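Local coordinates for protein glucoamylase (Thermoanaerobacterium thermosaccharolyticum, PDB 1LF6) that hydrolyses terminal alpha-1,4-linked glucose units from the non-reducing ends of starch-like glucans, releasing beta-D-glucose, and also cleaves isomaltose, at residues A[29-34]-A[325-330]; A[41-46]-A[274-279]; A[93-98]-A[107-112]; A[500-505]-A[550-555]. All blocks are in the same frame, centred on the assembly; numbering follows the deposited sequence.

Starting from the N terminus, residues 29-34 open contact 1 and residues 41-46 open contact 2. The hairpin 93-98/107-112 then forms and closes as contact 3, with only a short turn region between its strands. Helix segment 274-279 closes contact 2, and 325-330 closes contact 1, so the three are nested like brackets and none cross. Contacts 2 and 3 stay within the N-terminal beta-sandwich part, their nearest atoms about 5 Å apart, whereas contact 1 ties that part to the family 15 catalytic part. Contact 4, 500-505 with 550-555, follows in series within the catalytic part, its centre about 40 Å from that of contact 1.

Contact 1 of 4, residues A[29-34]-A[325-330]; sequences EDTWAS and WGDGQR
Thr31 and Trp32, in extended backbone, run past the 3-10 turn that starts at Gly326, the CA atoms of Trp32 and Gly326 lying 4.5 Å apart. A weak bond joins Trp32 N to Gly326 O at 3.1 Å, bent to 124° at the hydrogen. Glycine suits position 326, because a CB would collide with Ala33 O. The Thr31 hydroxyl, OG1 anti to the backbone N (chi1 -159°), sits among the carbonyl oxygens of Gly326, Asp327 and Gln329. Its one proton cannot serve all three, and separations this short leave the exact positions doubtful. A valine here would probably leave these three carbonyl oxygens facing one another with no hydroxyl among them to offer a proton. The contact joins the N-terminal beta-sandwich part to a loop of the (alpha/alpha) barrel part; that loop carries Trp325, probably a substrate-binding residue, whose NE1 bonds to Glu583. At the surface, Glu29 OE2 touches Arg330 CD at 3.3 Å. Their charged ends attract only from a distance, Glu29 OE1 standing 4.5 Å from Arg330 NH1, with carboxylate and guanidinium planes 87° apart. Trp32 NE1 comes within 3.9 Å of Arg330 O, and its ring meets His158 edge-to-face.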
loop_
_atom_site.group_PDB
_atom_site.type_symbol
_atom_site.label_atom_id
_atom_site.label_comp_id
_atom_site.label_asym_id
_atom_site.label_seq_id
_atom_site.Cartn_x
_atom_site.Cartn_y
_atom_site.Cartn_z
ATOM N N GLU A 29 -7.669 -24.762 3.861
ATOM C CA GLU A 29 -7.684 -23.320 3.968
ATOM C C GLU A 29 -6.341 -22.804 3.423
ATOM O O GLU A 29 -5.379 -23.539 3.281
ATOM C CB GLU A 29 -7.847 -22.882 5.418
ATOM C CG GLU A 29 -9.239 -23.118 5.993
ATOM C CD GLU A 29 -9.359 -22.673 7.439
ATOM O OE1 GLU A 29 -10.465 -22.775 8.009
ATOM O OE2 GLU A 29 -8.335 -22.214 7.993
ATOM N N ASP A 30 -6.480 -21.605 2.993
ATOM C CA ASP A 30 -5.429 -20.929 2.190
ATOM C C ASP A 30 -5.079 -19.646 2.926
ATOM O O ASP A 30 -5.666 -19.308 3.988
ATOM C CB ASP A 30 -5.968 -20.747 0.796
ATOM C CG ASP A 30 -5.033 -20.516 -0.332
ATOM O OD1 ASP A 30 -3.803 -20.663 -0.303
ATOM O OD2 ASP A 30 -5.575 -20.224 -1.453
ATOM N N THR A 31 -4.265 -18.846 2.319
ATOM C CA THR A 31 -3.627 -17.669 2.855
ATOM C C THR A 31 -3.427 -16.668 1.747
ATOM O O THR A 31 -3.335 -17.095 0.570
ATOM C CB THR A 31 -2.289 -18.091 3.512
ATOM O OG1 THR A 31 -1.819 -17.151 4.450
ATOM C CG2 THR A 31 -1.243 -18.578 2.561
ATOM N N TRP A 32 -3.159 -15.429 2.050
ATOM C CA TRP A 32 -2.866 -14.483 0.948
ATOM C C TRP A 32 -1.406 -14.593 0.581
ATOM O O TRP A 32 -0.603 -15.254 1.230
ATOM C CB TRP A 32 -3.276 -13.081 1.366
ATOM C CG TRP A 32 -4.774 -12.920 1.519
ATOM C CD1 TRP A 32 -5.418 -12.972 2.734
ATOM C CD2 TRP A 32 -5.767 -12.820 0.515
ATOM N NE1 TRP A 32 -6.767 -12.844 2.530
ATOM C CE2 TRP A 32 -7.014 -12.742 1.182
ATOM C CE3 TRP A 32 -5.732 -12.736 -0.880
ATOM C CZ2 TRP A 32 -8.211 -12.619 0.490
ATOM C CZ3 TRP A 32 -6.922 -12.601 -1.561
ATOM C CH2 TRP A 32 -8.142 -12.547 -0.873
ATOM N N ALA A 33 -1.034 -13.861 -0.458
ATOM C CA ALA A 33 0.348 -13.816 -0.928
ATOM C C ALA A 33 1.233 -12.876 -0.111
ATOM O O ALA A 33 0.747 -12.029 0.638
ATOM C CB ALA A 33 0.380 -13.401 -2.404
ATOM N N SER A 34 2.543 -13.038 -0.269
ATOM C CA SER A 34 3.510 -12.205 0.425
ATOM C C SER A 34 3.194 -10.737 0.141
ATOM O O SER A 34 2.879 -10.369 -0.997
ATOM C CB SER A 34 4.924 -12.526 -0.058
ATOM O OG SER A 34 5.860 -11.603 0.462
ATOM N N TRP A 325 2.167 -9.708 5.820
ATOM C CA TRP A 325 2.330 -11.045 6.369
ATOM C C TRP A 325 1.177 -11.937 5.924
ATOM O O TRP A 325 0.736 -12.822 6.662
ATOM C CB TRP A 325 2.400 -10.961 7.896
ATOM C CG TRP A 325 3.497 -10.045 8.362
ATOM C CD1 TRP A 325 4.843 -10.259 8.256
ATOM C CD2 TRP A 325 3.344 -8.744 8.952
ATOM N NE1 TRP A 325 5.534 -9.174 8.738
ATOM C CE2 TRP A 325 4.642 -8.230 9.172
ATOM C CE3 TRP A 325 2.235 -7.964 9.314
ATOM C CZ2 TRP A 325 4.865 -6.968 9.739
ATOM C CZ3 TRP A 325 2.457 -6.706 9.878
ATOM C CH2 TRP A 325 3.763 -6.223 10.084
ATOM N N GLY A 326 0.701 -11.691 4.703
ATOM C CA GLY A 326 -0.398 -12.461 4.146
ATOM C C GLY A 326 -0.152 -13.954 4.183
ATOM O O GLY A 326 -1.091 -14.741 4.313
ATOM N N ASP A 327 1.114 -14.344 4.063
ATOM C CA ASP A 327 1.494 -15.752 4.090
ATOM C C ASP A 327 0.968 -16.407 5.365
ATOM O O ASP A 327 0.593 -17.582 5.364
ATOM C CB ASP A 327 3.019 -15.883 4.037
ATOM C CG ASP A 327 3.483 -17.326 4.074
ATOM O OD1 ASP A 327 4.683 -17.556 4.338
ATOM O OD2 ASP A 327 2.654 -18.231 3.834
ATOM N N GLY A 328 0.945 -15.638 6.449
ATOM C CA GLY A 328 0.465 -16.153 7.718
ATOM C C GLY A 328 -0.961 -15.741 8.040
ATOM O O GLY A 328 -1.490 -16.099 9.093
ATOM N N GLN A 329 -1.587 -14.987 7.141
ATOM C CA GLN A 329 -2.962 -14.544 7.349
ATOM C C GLN A 329 -3.962 -15.494 6.704
ATOM O O GLN A 329 -3.798 -15.892 5.548
ATOM C CB GLN A 329 -3.174 -13.134 6.783
ATOM C CG GLN A 329 -2.584 -12.016 7.629
ATOM C CD GLN A 329 -3.272 -10.684 7.378
ATOM O OE1 GLN A 329 -4.491 -10.563 7.525
ATOM N NE2 GLN A 329 -2.492 -9.674 7.002
ATOM N N ARG A 330 -5.001 -15.855 7.455
ATOM C CA ARG A 330 -6.025 -16.751 6.934
ATOM C C ARG A 330 -6.771 -16.015 5.822
ATOM O O ARG A 330 -6.988 -14.806 5.894
ATOM C CB ARG A 330 -6.987 -17.189 8.044
ATOM C CG ARG A 330 -7.795 -18.437 7.682
ATOM C CD ARG A 330 -8.551 -19.004 8.878
ATOM N NE ARG A 330 -9.598 -18.106 9.353
ATOM C CZ ARG A 330 -10.400 -18.370 10.379
ATOM N NH1 ARG A 330 -10.276 -19.509 11.047
ATOM N NH2 ARG A 330 -11.330 -17.495 10.738
#

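Contact 2 of 4, residues A[41-46]-A[274-279]; sequences GTANNY and NNYIDE
Asn44 and Glu279 bring an inverse gamma turn, centred on Asn44, against helix 269-284. The turn follows strand 39-42, an outermost strand of the seven-stranded sheet in the N-terminal beta-sandwich part, so the contact lays a helix beside the end of that strand. Among the direct hydrogen bonds, Asn44 ND2 donates a hydrogen bond to the helix carbonyl Glu279 O at 2.9 Å, with 153° at the hydrogen. Glu279 O lies almost in the amide plane of Asn44, while ND2 stands above the plane of the carbonyl it meets. An asparagine suits the turn: CG stands anti to the backbone N (chi1 174°), and the short amide beyond it brings ND2 to Glu279 O. The other direct bond is weak, from Thr42 N to Tyr276 OH at 3.3 Å; the main polar partner of that hydroxyl is Leu105 O. Thr42 O accepts from Trp280 NE1.

Apolar contact comes chiefly from the Tyr276 ring, whose CE1 lies 3.8 Å from Ala43 CA. Glycine suits position 41, where a CB would run into Tyr276 OH. Trp280 meets the Tyr276 ring edge-to-face.

Water completes the join. One molecule over a face of the Tyr276 ring, towards its rim, accepts from Asn44 N at 2.7 Å and donates to Tyr276 O at 3.1 Å and to Glu279 OE2 at 2.9 Å.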
loop_
_atom_site.group_PDB
_atom_site.type_symbol
_atom_site.label_atom_id
_atom_site.label_comp_id
_atom_site.label_asym_id
_atom_site.label_seq_id
_atom_site.Cartn_x
_atom_site.Cartn_y
_atom_site.Cartn_z
ATOM N N GLY A 41 -0.160 -2.212 -10.287
ATOM C CA GLY A 41 -0.614 -1.448 -11.433
ATOM C C GLY A 41 -2.106 -1.441 -11.684
ATOM O O GLY A 41 -2.867 -2.189 -11.079
ATOM N N THR A 42 -2.507 -0.575 -12.601
ATOM C CA THR A 42 -3.897 -0.424 -12.988
ATOM C C THR A 42 -3.886 0.583 -14.129
ATOM O O THR A 42 -2.934 1.356 -14.267
ATOM C CB THR A 42 -4.750 0.122 -11.818
ATOM O OG1 THR A 42 -6.139 0.067 -12.165
ATOM C CG2 THR A 42 -4.365 1.558 -11.498
ATOM N N ALA A 43 -4.920 0.568 -14.960
ATOM C CA ALA A 43 -4.981 1.513 -16.063
ATOM C C ALA A 43 -5.172 2.892 -15.452
ATOM O O ALA A 43 -5.840 3.035 -14.425
ATOM C CB ALA A 43 -6.150 1.179 -16.991
ATOM N N ASN A 44 -4.577 3.899 -16.076
ATOM C CA ASN A 44 -4.687 5.266 -15.584
ATOM C C ASN A 44 -5.982 5.937 -16.062
ATOM O O ASN A 44 -5.967 6.963 -16.743
ATOM C CB ASN A 44 -3.446 6.069 -16.010
ATOM C CG ASN A 44 -3.542 7.544 -15.661
ATOM O OD1 ASN A 44 -4.092 7.924 -14.631
ATOM N ND2 ASN A 44 -2.989 8.385 -16.524
ATOM N N ASN A 45 -7.105 5.318 -15.712
ATOM C CA ASN A 45 -8.429 5.837 -16.043
ATOM C C ASN A 45 -9.437 5.194 -15.098
ATOM O O ASN A 45 -9.112 4.224 -14.414
ATOM C CB ASN A 45 -8.807 5.560 -17.514
ATOM C CG ASN A 45 -8.929 4.075 -17.840
ATOM O OD1 ASN A 45 -8.120 3.527 -18.583
ATOM N ND2 ASN A 45 -9.952 3.427 -17.301
ATOM N N TYR A 46 -10.651 5.728 -15.058
ATOM C CA TYR A 46 -11.679 5.203 -14.164
ATOM C C TYR A 46 -12.551 4.102 -14.753
ATOM O O TYR A 46 -13.311 3.452 -14.034
ATOM C CB TYR A 46 -12.557 6.352 -13.654
ATOM C CG TYR A 46 -11.792 7.343 -12.799
ATOM C CD1 TYR A 46 -11.399 8.583 -13.306
ATOM C CD2 TYR A 46 -11.426 7.019 -11.494
ATOM C CE1 TYR A 46 -10.654 9.475 -12.528
ATOM C CE2 TYR A 46 -10.684 7.898 -10.712
ATOM C CZ TYR A 46 -10.301 9.120 -11.229
ATOM O OH TYR A 46 -9.570 9.984 -10.444
ATOM N N ASN A 274 0.745 -0.553 -25.779
ATOM C CA ASN A 274 1.132 0.824 -26.025
ATOM C C ASN A 274 0.116 1.810 -25.447
ATOM O O ASN A 274 0.492 2.860 -24.924
ATOM C CB ASN A 274 1.315 1.074 -27.530
ATOM C CG ASN A 274 2.490 0.299 -28.116
ATOM O OD1 ASN A 274 3.527 0.141 -27.473
ATOM N ND2 ASN A 274 2.334 -0.175 -29.347
ATOM N N ASN A 275 -1.169 1.477 -25.541
ATOM C CA ASN A 275 -2.216 2.349 -25.011
ATOM C C ASN A 275 -2.098 2.442 -23.491
ATOM O O ASN A 275 -2.337 3.496 -22.899
ATOM C CB ASN A 275 -3.606 1.813 -25.377
ATOM C CG ASN A 275 -3.918 1.947 -26.862
ATOM O OD1 ASN A 275 -4.944 1.459 -27.336
ATOM N ND2 ASN A 275 -3.037 2.614 -27.599
ATOM N N TYR A 276 -1.738 1.326 -22.864
ATOM C CA TYR A 276 -1.587 1.287 -21.416
ATOM C C TYR A 276 -0.444 2.213 -21.027
ATOM O O TYR A 276 -0.590 3.070 -20.149
ATOM C CB TYR A 276 -1.286 -0.144 -20.954
ATOM C CG TYR A 276 -1.123 -0.304 -19.455
ATOM C CD1 TYR A 276 -2.226 -0.510 -18.626
ATOM C CD2 TYR A 276 0.140 -0.256 -18.866
ATOM C CE1 TYR A 276 -2.073 -0.668 -17.239
ATOM C CE2 TYR A 276 0.305 -0.411 -17.487
ATOM C CZ TYR A 276 -0.803 -0.618 -16.682
ATOM O OH TYR A 276 -0.632 -0.776 -15.324
ATOM N N ILE A 277 0.686 2.049 -21.709
ATOM C CA ILE A 277 1.877 2.854 -21.455
ATOM C C ILE A 277 1.656 4.342 -21.726
ATOM O O ILE A 277 2.034 5.184 -20.911
ATOM C CB ILE A 277 3.069 2.356 -22.311
ATOM C CG1 ILE A 277 3.428 0.926 -21.910
ATOM C CG2 ILE A 277 4.270 3.275 -22.134
ATOM C CD1 ILE A 277 4.453 0.265 -22.822
ATOM N N ASP A 278 1.045 4.664 -22.865
ATOM C CA ASP A 278 0.795 6.059 -23.229
ATOM C C ASP A 278 -0.048 6.789 -22.189
ATOM O O ASP A 278 0.222 7.944 -21.862
ATOM C CB ASP A 278 0.090 6.162 -24.590
ATOM C CG ASP A 278 0.951 5.674 -25.738
ATOM O OD1 ASP A 278 2.181 5.896 -25.703
ATOM O OD2 ASP A 278 0.394 5.081 -26.689
ATOM N N GLU A 279 -1.076 6.117 -21.681
ATOM C CA GLU A 279 -1.950 6.725 -20.686
ATOM C C GLU A 279 -1.169 7.111 -19.436
ATOM O O GLU A 279 -1.357 8.198 -18.881
ATOM C CB GLU A 279 -3.085 5.767 -20.317
ATOM C CG GLU A 279 -4.457 6.418 -20.342
ATOM C CD GLU A 279 -5.586 5.455 -20.010
ATOM O OE1 GLU A 279 -6.764 5.863 -20.115
ATOM O OE2 GLU A 279 -5.304 4.294 -19.642
HETATM O O HOH W 1 -2.981 3.314 -18.211
#

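Contact 3 of 4, residues A[93-98]-A[107-112]; sequences AISKVE and YKLVNT
Strands 93-99 and 107-113 form an antiparallel beta hairpin, in which Lys96 faces Val110 and Val97 faces Leu109. Lys96 and Val110 are a hydrogen-bonded pair, joined twice, by Lys96 N to Val110 O and Val110 N to Lys96 O, each at 3.0 Å; Ile94 with Thr112 and Glu98 with Lys108 are paired likewise. On the face carrying Ser95, Val97, Leu109 and Asn111, Ser95 OG donates to Asn111 OD1 at 2.6 Å; hydrogen bonds of Ser95 OG with Gln38 NE2 and of Asn111 ND2 with Glu89 and Gly57 help satisfy this inward polar pair. Beside them Val97 CG2, anti to the backbone N, touches Leu109 CD2 at 3.7 Å and Tyr107 CD1 at 3.8 Å; a branched aliphatic residue suits this buried spot. The other face is more open and carries charge. Glu98 and Lys108 lie side by side, pointing the same way, with Glu98 OE1 closer to Lys108 CD (3.1 Å) than to Lys108 NZ (3.8 Å), a long salt bridge. A water donates to both Lys96 O and Lys108 O. Tyr107 and Leu109 pack on strand 51-55, one face of the hairpin turned to the partner sheet, the other toward solvent, as in a beta sandwich.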
loop_
_atom_site.group_PDB
_atom_site.type_symbol
_atom_site.label_atom_id
_atom_site.label_comp_id
_atom_site.label_asym_id
_atom_site.label_seq_id
_atom_site.Cartn_x
_atom_site.Cartn_y
_atom_site.Cartn_z
ATOM N N ALA A 93 12.557 -20.477 -8.723
ATOM C CA ALA A 93 13.185 -19.693 -9.778
ATOM C C ALA A 93 13.518 -18.293 -9.279
ATOM O O ALA A 93 12.883 -17.790 -8.355
ATOM C CB ALA A 93 12.258 -19.616 -10.985
ATOM N N ILE A 94 14.527 -17.676 -9.884
ATOM C CA ILE A 94 14.935 -16.325 -9.509
ATOM C C ILE A 94 14.192 -15.353 -10.415
ATOM O O ILE A 94 14.225 -15.488 -11.638
ATOM C CB ILE A 94 16.443 -16.113 -9.700
ATOM C CG1 ILE A 94 17.228 -17.183 -8.930
ATOM C CG2 ILE A 94 16.826 -14.721 -9.228
ATOM C CD1 ILE A 94 16.977 -17.181 -7.440
ATOM N N SER A 95 13.526 -14.371 -9.818
ATOM C CA SER A 95 12.760 -13.403 -10.592
ATOM C C SER A 95 13.434 -12.046 -10.671
ATOM O O SER A 95 13.986 -11.553 -9.687
ATOM C CB SER A 95 11.361 -13.245 -9.988
ATOM O OG SER A 95 10.529 -12.448 -10.814
ATOM N N LYS A 96 13.389 -11.452 -11.859
ATOM C CA LYS A 96 13.958 -10.133 -12.107
ATOM C C LYS A 96 12.813 -9.288 -12.638
ATOM O O LYS A 96 12.123 -9.697 -13.573
ATOM C CB LYS A 96 15.065 -10.201 -13.168
ATOM C CG LYS A 96 16.217 -11.134 -12.825
ATOM C CD LYS A 96 16.953 -10.659 -11.586
ATOM C CE LYS A 96 18.007 -11.663 -11.150
ATOM N NZ LYS A 96 18.727 -11.200 -9.929
ATOM N N VAL A 97 12.607 -8.116 -12.049
ATOM C CA VAL A 97 11.524 -7.254 -12.494
ATOM C C VAL A 97 12.025 -5.924 -13.043
ATOM O O VAL A 97 13.041 -5.398 -12.596
ATOM C CB VAL A 97 10.530 -6.956 -11.340
ATOM C CG1 VAL A 97 11.207 -6.094 -10.278
ATOM C CG2 VAL A 97 9.277 -6.260 -11.889
ATOM N N GLU A 98 11.307 -5.398 -14.029
ATOM C CA GLU A 98 11.633 -4.110 -14.629
ATOM C C GLU A 98 10.349 -3.606 -15.268
ATOM O O GLU A 98 9.534 -4.406 -15.726
ATOM C CB GLU A 98 12.733 -4.253 -15.692
ATOM C CG GLU A 98 12.293 -4.937 -16.978
ATOM C CD GLU A 98 13.297 -4.776 -18.113
ATOM O OE1 GLU A 98 13.021 -5.275 -19.226
ATOM O OE2 GLU A 98 14.362 -4.154 -17.900
ATOM N N TYR A 107 4.782 -4.090 -16.329
ATOM C CA TYR A 107 5.955 -4.847 -15.917
ATOM C C TYR A 107 6.361 -6.041 -16.765
ATOM O O TYR A 107 5.535 -6.707 -17.397
ATOM C CB TYR A 107 5.769 -5.345 -14.480
ATOM C CG TYR A 107 5.509 -4.257 -13.467
ATOM C CD1 TYR A 107 6.536 -3.762 -12.665
ATOM C CD2 TYR A 107 4.229 -3.739 -13.293
ATOM C CE1 TYR A 107 6.290 -2.780 -11.709
ATOM C CE2 TYR A 107 3.970 -2.758 -12.344
ATOM C CZ TYR A 107 5.005 -2.284 -11.555
ATOM O OH TYR A 107 4.747 -1.308 -10.618
ATOM N N LYS A 108 7.662 -6.302 -16.733
ATOM C CA LYS A 108 8.268 -7.422 -17.422
ATOM C C LYS A 108 8.954 -8.241 -16.338
ATOM O O LYS A 108 9.707 -7.705 -15.522
ATOM C CB LYS A 108 9.312 -6.948 -18.435
ATOM C CG LYS A 108 10.053 -8.090 -19.124
ATOM C CD LYS A 108 11.128 -7.564 -20.067
ATOM C CE LYS A 108 11.872 -8.700 -20.734
ATOM N NZ LYS A 108 12.972 -8.197 -21.604
ATOM N N LEU A 109 8.676 -9.535 -16.318
ATOM C CA LEU A 109 9.282 -10.421 -15.331
ATOM C C LEU A 109 10.068 -11.514 -16.037
ATOM O O LEU A 109 9.601 -12.099 -17.014
ATOM C CB LEU A 109 8.202 -11.063 -14.456
ATOM C CG LEU A 109 7.467 -10.176 -13.446
ATOM C CD1 LEU A 109 6.246 -10.915 -12.907
ATOM C CD2 LEU A 109 8.411 -9.799 -12.325
ATOM N N VAL A 110 11.269 -11.776 -15.548
ATOM C CA VAL A 110 12.098 -12.824 -16.112
ATOM C C VAL A 110 12.413 -13.770 -14.972
ATOM O O VAL A 110 13.160 -13.422 -14.058
ATOM C CB VAL A 110 13.418 -12.270 -16.694
ATOM C CG1 VAL A 110 14.270 -13.413 -17.235
ATOM C CG2 VAL A 110 13.118 -11.280 -17.802
ATOM N N ASN A 111 11.818 -14.958 -15.013
ATOM C CA ASN A 111 12.042 -15.954 -13.972
ATOM C C ASN A 111 12.948 -17.053 -14.499
ATOM O O ASN A 111 12.595 -17.766 -15.441
ATOM C CB ASN A 111 10.708 -16.546 -13.506
ATOM C CG ASN A 111 9.752 -15.484 -12.995
ATOM O OD1 ASN A 111 10.176 -14.423 -12.544
ATOM N ND2 ASN A 111 8.458 -15.771 -13.054
ATOM N N THR A 112 14.120 -17.175 -13.885
ATOM C CA THR A 112 15.100 -18.170 -14.290
ATOM C C THR A 112 15.221 -19.299 -13.280
ATOM O O THR A 112 15.624 -19.084 -12.134
ATOM C CB THR A 112 16.495 -17.533 -14.475
ATOM O OG1 THR A 112 16.419 -16.494 -15.457
ATOM C CG2 THR A 112 17.499 -18.573 -14.936
HETATM O O HOH W 2 12.211 -8.472 -16.008
#

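Contact 4 of 4, residues A[500-505]-A[550-555]; sequences QYYIRI and PKILNT
Tyr502 and Thr555 meet through a nearly straight hydrogen bond from Tyr502 N to Thr555 OG1, 3.0 Å long with 174° at the hydrogen. The same hydroxyl donates its proton to Lys551 O at 2.7 Å, one turn back in the helix, so it accepts from the strand while donating to its own helix. OG1 is placed for this by chi1 of -54°, anti to the carbonyl carbon and beside the backbone N. Threonine suits the role because its short hydroxyl can serve both bonds while its methyl, Thr555 CG2, lies 3.8 Å from Tyr502 O; an alanine here would probably leave Tyr502 N without its acceptor.

The Tyr502 and Thr555 side chains cross at about a right angle, with Tyr502 CD1 3.3 Å from Thr555 OG1. Further along the ring, Tyr502 CE1 touches Lys551 CB at 3.7 Å and Ile552 CD1 at 3.8 Å. Nearby, Tyr501 CB packs on Thr555 CA at 3.7 Å, and Gln500 O approaches Asn554 CB at 3.4 Å.

This seats the two-residue strand 501-502 on the first turns of helix 550-562, within the family 15 catalytic part, an (alpha/alpha) barrel. The strand pairs with 490-491, where Tyr490 meets the Tyr502 ring edge-to-face and makes a cation-pi contact with Lys551.

In the next shell, Tyr502 OH bonds to Asp486 of helix 468-489, which helps to hold the hydroxyl end of the ring, and Tyr501 OH bonds to Lys529 O. Two residues beyond Tyr502, Arg504 forms salt bridges with Glu439 and with Glu435, probably the catalytic proton acceptor.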
loop_
_atom_site.group_PDB
_atom_site.type_symbol
_atom_site.label_atom_id
_atom_site.label_comp_id
_atom_site.label_asym_id
_atom_site.label_seq_id
_atom_site.Cartn_x
_atom_site.Cartn_y
_atom_site.Cartn_z
ATOM N N GLN A 500 16.844 14.954 29.517
ATOM C CA GLN A 500 16.042 16.029 28.947
ATOM C C GLN A 500 15.646 15.711 27.509
ATOM O O GLN A 500 16.511 15.611 26.633
ATOM C CB GLN A 500 16.842 17.327 28.973
ATOM C CG GLN A 500 17.199 17.805 30.375
ATOM C CD GLN A 500 18.466 18.636 30.396
ATOM O OE1 GLN A 500 19.563 18.111 30.600
ATOM N NE2 GLN A 500 18.328 19.935 30.166
ATOM N N TYR A 501 14.345 15.562 27.268
ATOM C CA TYR A 501 13.842 15.236 25.931
ATOM C C TYR A 501 12.325 15.097 25.875
ATOM O O TYR A 501 11.673 14.873 26.896
ATOM C CB TYR A 501 14.458 13.916 25.453
ATOM C CG TYR A 501 14.370 12.778 26.462
ATOM C CD1 TYR A 501 15.383 12.569 27.399
ATOM C CD2 TYR A 501 13.277 11.902 26.470
ATOM C CE1 TYR A 501 15.319 11.513 28.313
ATOM C CE2 TYR A 501 13.203 10.845 27.381
ATOM C CZ TYR A 501 14.234 10.655 28.297
ATOM O OH TYR A 501 14.202 9.586 29.166
ATOM N N TYR A 502 11.762 15.243 24.678
ATOM C CA TYR A 502 10.329 15.047 24.499
ATOM C C TYR A 502 10.139 13.538 24.566
ATOM O O TYR A 502 10.943 12.785 24.007
ATOM C CB TYR A 502 9.853 15.522 23.120
ATOM C CG TYR A 502 9.790 17.025 22.944
ATOM C CD1 TYR A 502 10.732 17.698 22.168
ATOM C CD2 TYR A 502 8.793 17.776 23.567
ATOM C CE1 TYR A 502 10.685 19.086 22.018
ATOM C CE2 TYR A 502 8.737 19.161 23.429
ATOM C CZ TYR A 502 9.691 19.812 22.654
ATOM O OH TYR A 502 9.658 21.187 22.553
ATOM N N ILE A 503 9.096 13.084 25.253
ATOM C CA ILE A 503 8.846 11.657 25.328
ATOM C C ILE A 503 7.807 11.309 24.270
ATOM O O ILE A 503 7.235 12.200 23.650
ATOM C CB ILE A 503 8.342 11.235 26.731
ATOM C CG1 ILE A 503 6.994 11.892 27.057
ATOM C CG2 ILE A 503 9.389 11.608 27.768
ATOM C CD1 ILE A 503 6.471 11.569 28.481
ATOM N N ARG A 504 7.570 10.021 24.050
ATOM C CA ARG A 504 6.594 9.606 23.058
ATOM C C ARG A 504 5.209 10.139 23.407
ATOM O O ARG A 504 4.526 10.739 22.571
ATOM C CB ARG A 504 6.524 8.082 22.963
ATOM C CG ARG A 504 5.474 7.610 21.966
ATOM C CD ARG A 504 5.337 6.103 21.917
ATOM N NE ARG A 504 4.204 5.703 21.077
ATOM C CZ ARG A 504 3.678 4.483 21.053
ATOM N NH1 ARG A 504 2.646 4.221 20.258
ATOM N NH2 ARG A 504 4.178 3.528 21.829
ATOM N N ILE A 505 4.791 9.915 24.646
ATOM C CA ILE A 505 3.480 10.380 25.066
ATOM C C ILE A 505 3.353 10.385 26.589
ATOM O O ILE A 505 3.817 9.470 27.270
ATOM C CB ILE A 505 2.384 9.508 24.399
ATOM C CG1 ILE A 505 1.006 10.151 24.573
ATOM C CG2 ILE A 505 2.427 8.095 24.961
ATOM C CD1 ILE A 505 -0.022 9.637 23.586
ATOM N N PRO A 550 16.718 24.077 21.335
ATOM C CA PRO A 550 17.509 23.139 22.141
ATOM C C PRO A 550 16.742 21.910 22.657
ATOM O O PRO A 550 17.343 20.869 22.919
ATOM C CB PRO A 550 18.062 24.023 23.266
ATOM C CG PRO A 550 17.057 25.154 23.353
ATOM C CD PRO A 550 16.752 25.434 21.909
ATOM N N LYS A 551 15.423 22.018 22.795
ATOM C CA LYS A 551 14.639 20.877 23.260
ATOM C C LYS A 551 14.595 19.823 22.156
ATOM O O LYS A 551 14.611 18.621 22.427
ATOM C CB LYS A 551 13.221 21.307 23.653
ATOM C CG LYS A 551 13.172 22.198 24.896
ATOM C CD LYS A 551 11.755 22.344 25.420
ATOM C CE LYS A 551 11.701 23.110 26.746
ATOM N NZ LYS A 551 12.126 24.526 26.594
ATOM N N ILE A 552 14.542 20.287 20.910
ATOM C CA ILE A 552 14.535 19.394 19.755
ATOM C C ILE A 552 15.893 18.698 19.656
ATOM O O ILE A 552 15.966 17.485 19.472
ATOM C CB ILE A 552 14.289 20.176 18.439
ATOM C CG1 ILE A 552 12.859 20.732 18.422
ATOM C CG2 ILE A 552 14.560 19.277 17.227
ATOM C CD1 ILE A 552 11.777 19.667 18.456
ATOM N N LEU A 553 16.970 19.471 19.777
ATOM C CA LEU A 553 18.319 18.911 19.698
ATOM C C LEU A 553 18.565 17.879 20.798
ATOM O O LEU A 553 19.159 16.834 20.547
ATOM C CB LEU A 553 19.366 20.032 19.780
ATOM C CG LEU A 553 19.566 20.904 18.527
ATOM C CD1 LEU A 553 19.940 20.027 17.343
ATOM C CD2 LEU A 553 18.300 21.663 18.211
ATOM N N ASN A 554 18.095 18.172 22.009
ATOM C CA ASN A 554 18.265 17.262 23.134
ATOM C C ASN A 554 17.563 15.933 22.863
ATOM O O ASN A 554 18.084 14.861 23.173
ATOM C CB ASN A 554 17.685 17.873 24.416
ATOM C CG ASN A 554 18.567 18.962 25.008
ATOM O OD1 ASN A 554 18.138 19.704 25.895
ATOM N ND2 ASN A 554 19.801 19.054 24.534
ATOM N N THR A 555 16.365 16.017 22.296
ATOM C CA THR A 555 15.580 14.830 22.000
ATOM C C THR A 555 16.292 14.008 20.930
ATOM O O THR A 555 16.372 12.785 21.021
ATOM C CB THR A 555 14.165 15.224 21.515
ATOM O OG1 THR A 555 13.555 16.087 22.486
ATOM C CG2 THR A 555 13.298 13.990 21.335
#